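Local coordinates for protein peptidase M28 (Shewanella amazonensis SB2B, PDB 3IIB) that probably acts as a zinc-dependent carboxypeptidase or dipeptidase of the M28 family, cleaving short peptides with a pair of metal ions, and is expected to work as a homodimer, at residues 73-79 with 92-98; 133-137 with 206-210. The contacts are given in a common frame with arbitrary orientation. Residue numbers count along the deposited sequence, not the author numbering.

Contact 1 (73-79 with 92-98)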
# COMPACT_ATOMS: atom_id res chain seq x y z
N TRP A 73 -6.06 15.90 -20.20
CA TRP A 73 -4.82 16.06 -19.47
C TRP A 73 -4.15 14.69 -19.37
O TRP A 73 -4.78 13.70 -19.02
CB TRP A 73 -5.10 16.62 -18.07
CG TRP A 73 -3.91 16.77 -17.17
CD1 TRP A 73 -3.05 17.85 -17.11
CD2 TRP A 73 -3.47 15.87 -16.16
NE1 TRP A 73 -2.10 17.64 -16.15
CE2 TRP A 73 -2.32 16.43 -15.55
CE3 TRP A 73 -3.91 14.62 -15.72
CZ2 TRP A 73 -1.61 15.79 -14.51
CZ3 TRP A 73 -3.20 13.99 -14.68
CH2 TRP A 73 -2.07 14.59 -14.09
N ARG A 74 -2.85 14.67 -19.66
CA ARG A 74 -2.03 13.45 -19.64
C ARG A 74 -0.94 13.59 -18.60
O ARG A 74 -0.21 14.58 -18.58
CB ARG A 74 -1.44 13.19 -21.03
CG ARG A 74 -2.50 13.05 -22.15
N ARG A 75 -0.83 12.57 -17.75
CA ARG A 75 0.12 12.47 -16.70
C ARG A 75 1.42 11.90 -17.27
O ARG A 75 1.41 10.89 -17.98
CB ARG A 75 -0.41 11.49 -15.66
CG ARG A 75 0.44 11.35 -14.42
CD ARG A 75 -0.11 10.22 -13.53
NE ARG A 75 -1.50 10.47 -13.14
CZ ARG A 75 -1.90 11.34 -12.21
NH1 ARG A 75 -1.00 12.01 -11.51
NH2 ARG A 75 -3.19 11.52 -11.95
N GLY A 76 2.52 12.56 -16.98
CA GLY A 76 3.81 12.02 -17.35
C GLY A 76 4.51 11.50 -16.11
O GLY A 76 3.88 10.93 -15.19
N ILE A 77 5.81 11.74 -16.07
CA ILE A 77 6.67 11.31 -14.97
C ILE A 77 6.36 12.08 -13.68
O ILE A 77 5.91 13.23 -13.69
CB ILE A 77 8.18 11.48 -15.38
CG1 ILE A 77 9.11 10.65 -14.49
CG2 ILE A 77 8.60 12.94 -15.36
CD1 ILE A 77 10.58 10.98 -14.68
N ALA A 78 6.58 11.43 -12.54
CA ALA A 78 6.49 12.09 -11.24
C ALA A 78 7.65 11.53 -10.42
O ALA A 78 7.70 10.33 -10.14
CB ALA A 78 5.15 11.79 -10.57
N LYS A 79 8.59 12.38 -10.08
CA LYS A 79 9.73 12.01 -9.26
C LYS A 79 9.94 13.11 -8.24
O LYS A 79 9.91 14.30 -8.57
CB LYS A 79 10.99 11.89 -10.09
CG LYS A 79 10.99 10.74 -11.05
CD LYS A 79 12.23 10.81 -11.95
CE LYS A 79 13.53 10.69 -11.15
NZ LYS A 79 14.72 10.58 -12.06
N VAL A 92 5.37 10.29 -4.85
CA VAL A 92 4.63 11.49 -5.20
C VAL A 92 3.75 11.17 -6.39
O VAL A 92 4.09 10.32 -7.21
CB VAL A 92 5.61 12.67 -5.51
CG1 VAL A 92 6.43 12.41 -6.77
CG2 VAL A 92 4.89 13.98 -5.65
N THR A 93 2.68 11.93 -6.54
CA THR A 93 1.94 11.96 -7.79
C THR A 93 1.42 13.38 -8.07
O THR A 93 1.09 14.13 -7.15
CB THR A 93 0.78 10.94 -7.76
OG1 THR A 93 0.32 10.72 -9.10
CG2 THR A 93 -0.35 11.44 -6.88
N ALA A 94 1.33 13.73 -9.34
CA ALA A 94 0.79 15.03 -9.73
C ALA A 94 -0.68 15.07 -9.31
O ALA A 94 -1.41 14.05 -9.43
CB ALA A 94 0.91 15.23 -11.27
N LEU A 95 -1.12 16.24 -8.88
CA LEU A 95 -2.54 16.52 -8.78
C LEU A 95 -3.11 16.63 -10.18
O LEU A 95 -2.44 17.08 -11.10
CB LEU A 95 -2.80 17.79 -7.96
CG LEU A 95 -2.26 17.73 -6.52
CD1 LEU A 95 -2.75 18.98 -5.71
CD2 LEU A 95 -2.63 16.42 -5.83
N GLY A 96 -4.35 16.16 -10.33
CA GLY A 96 -5.01 16.16 -11.62
C GLY A 96 -5.11 17.54 -12.22
O GLY A 96 -5.70 18.42 -11.65
N GLY A 97 -4.54 17.70 -13.40
CA GLY A 97 -4.50 18.98 -14.06
C GLY A 97 -3.24 19.80 -13.81
O GLY A 97 -3.09 20.85 -14.44
N SER A 98 -2.31 19.32 -12.98
CA SER A 98 -1.07 20.06 -12.72
C SER A 98 -0.33 20.33 -14.02
O SER A 98 -0.21 19.46 -14.89
CB SER A 98 -0.12 19.29 -11.78
OG SER A 98 1.02 20.08 -11.51
O HOH W 1 1.93 12.07 -11.67

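Contact 2 (133-137 with 206-210)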
# COMPACT_ATOMS: atom_id res chain seq x y z
N PHE A 133 3.97 23.35 1.54
CA PHE A 133 3.63 21.98 1.97
C PHE A 133 2.43 22.07 2.92
O PHE A 133 2.55 22.57 4.03
CB PHE A 133 4.88 21.32 2.61
CG PHE A 133 4.62 20.03 3.37
CD1 PHE A 133 3.79 19.02 2.84
CD2 PHE A 133 5.18 19.84 4.63
CE1 PHE A 133 3.53 17.85 3.58
CE2 PHE A 133 4.96 18.69 5.34
CZ PHE A 133 4.12 17.70 4.83
N ILE A 134 1.27 21.61 2.47
CA ILE A 134 0.11 21.50 3.32
C ILE A 134 0.10 20.11 3.92
O ILE A 134 0.10 19.11 3.18
CB ILE A 134 -1.23 21.70 2.55
CG1 ILE A 134 -1.33 23.10 1.93
CG2 ILE A 134 -2.46 21.37 3.51
CD1 ILE A 134 -2.59 23.36 1.03
N ASP A 135 0.12 20.04 5.26
CA ASP A 135 0.29 18.79 5.97
C ASP A 135 -1.00 18.19 6.56
O ASP A 135 -0.94 17.17 7.24
CB ASP A 135 1.31 18.96 7.09
CG ASP A 135 1.65 17.65 7.79
OD1 ASP A 135 1.97 16.65 7.12
OD2 ASP A 135 1.62 17.66 9.04
N ALA A 136 -2.15 18.79 6.29
CA ALA A 136 -3.37 18.36 6.97
C ALA A 136 -3.64 16.85 6.81
O ALA A 136 -3.69 16.36 5.72
CB ALA A 136 -4.59 19.12 6.45
N LYS A 137 -3.86 16.17 7.93
CA LYS A 137 -4.19 14.76 7.97
C LYS A 137 -5.69 14.62 7.88
O LYS A 137 -6.42 15.42 8.44
CB LYS A 137 -3.72 14.14 9.29
CG LYS A 137 -2.22 14.03 9.41
CD LYS A 137 -1.81 13.36 10.73
CE LYS A 137 -0.31 13.25 10.86
NZ LYS A 137 0.08 12.79 12.23
N ALA A 206 5.00 12.47 4.19
CA ALA A 206 4.63 13.69 4.88
C ALA A 206 5.08 13.57 6.36
O ALA A 206 5.62 14.53 6.93
CB ALA A 206 3.13 13.91 4.78
N ASP A 207 4.93 12.36 6.94
CA ASP A 207 5.41 12.10 8.30
C ASP A 207 6.94 12.32 8.33
O ASP A 207 7.48 12.86 9.29
CB ASP A 207 5.16 10.68 8.77
CG ASP A 207 3.71 10.35 8.93
OD1 ASP A 207 2.89 11.30 9.02
OD2 ASP A 207 3.40 9.14 8.93
N LEU A 208 7.64 11.85 7.30
CA LEU A 208 9.09 11.96 7.25
C LEU A 208 9.54 13.43 7.21
O LEU A 208 10.49 13.83 7.90
CB LEU A 208 9.65 11.21 6.04
CG LEU A 208 11.14 11.33 5.74
CD1 LEU A 208 11.93 10.73 6.91
CD2 LEU A 208 11.43 10.58 4.40
N ILE A 209 8.85 14.22 6.39
CA ILE A 209 9.20 15.61 6.23
C ILE A 209 8.98 16.27 7.62
O ILE A 209 9.81 17.05 8.08
CB ILE A 209 8.37 16.29 5.16
CG1 ILE A 209 8.80 15.82 3.78
CG2 ILE A 209 8.54 17.82 5.25
CD1 ILE A 209 8.04 16.49 2.58
N ASN A 210 7.88 15.94 8.27
CA ASN A 210 7.57 16.49 9.59
C ASN A 210 8.69 16.18 10.60
O ASN A 210 9.10 17.05 11.36
CB ASN A 210 6.25 15.95 10.14
CG ASN A 210 5.01 16.65 9.58
OD1 ASN A 210 5.06 17.78 9.05
ND2 ASN A 210 3.85 16.01 9.78

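Contact 1 (73-79 with 92-98)
Two long side chains, rather than a run of backbone hydrogen bonds, join strand 73-79 to the end of strand 92-94 and the turn after it. The strands are arms of one beta hairpin, their axes approaching to 6.1 Å at 143°, but no backbone hydrogen bond crosses between the two segments. W73, with chi1 at t, lays its indole over the type II turn L95-S98. G96 CA and G97 CA make CH-pi contacts on one ring face, G97 CA 3.5 Å from the centroid of the five-membered ring, while W73 NE1 donates to S98 O (2.9 Å). Glycine suits position 97: at its positive phi (94°) a CB would be jammed against the carbonyl O of G96. R75 extends through two t torsions, then bends at chi3 (m), so that its NH1 donates to A94 O (2.9 Å) and to a water that also accepts from A94 N. Small A78 points across, its CB 4.1 Å from V92 CG1. The chemistry implies two separate ties: W73 covers and hydrogen-bonds the turn, while R75, salt-bridged to D262, and T93, hydrogen-bonded to E263, link the strand end before it to that acidic pair.

Contact 2 (133-137 with 206-210)
Apolar packing comes from F133, next to the end of strand 131-134, whose side chain points toward helix 206-210. Its CZ lies 3.9 Å from A206 CB, which meets the ring edge, and its CE2 is 3.7 Å from I209 CG2. A small alanine lets the aromatic ring come close to the helix, and the branched isoleucine fills the space beside it. The polar part centres on D135, just past the strand: N210 ND2 donates to D135 OD2 (2.9 Å, 164°). An amide suits position 210 because it can donate to the carboxylate while its OD1 accepts from R112. D135 itself forms salt bridges with R112 and R172, so its buried charge is balanced. Electrostatics at the rim are looser: K137 NZ stays 4.5 Å from D207 OD1, beyond a salt bridge, and D207 pairs instead with R172. Helix 203-213 therefore packs against the sheet, with F133 and I209 both meeting I110 of strand 106-113 and I201 of strand 198-201, while L208 touches V32 of the second subunit.

Contact 1 and contact 2 both reach the same large mixed sheet, yet they do not touch: their centres are 19 Å apart and their nearest atoms about 8 Å. They follow in series along the chain, the hairpin contact closing before the strand-helix contact opens. Strand 198-201 runs between their surroundings, since V92 of contact 1 and F133 and I209 of contact 2 all pack on I201. Their relation to the metal centre differs. In contact 1 the side chain of T93 lies about 8 Å from that of the zinc ligand H402, and G96 is about 11 Å from a bound zinc ion, whereas 133-137 with 206-210 lies away from the metal site and reaches the second subunit through L208.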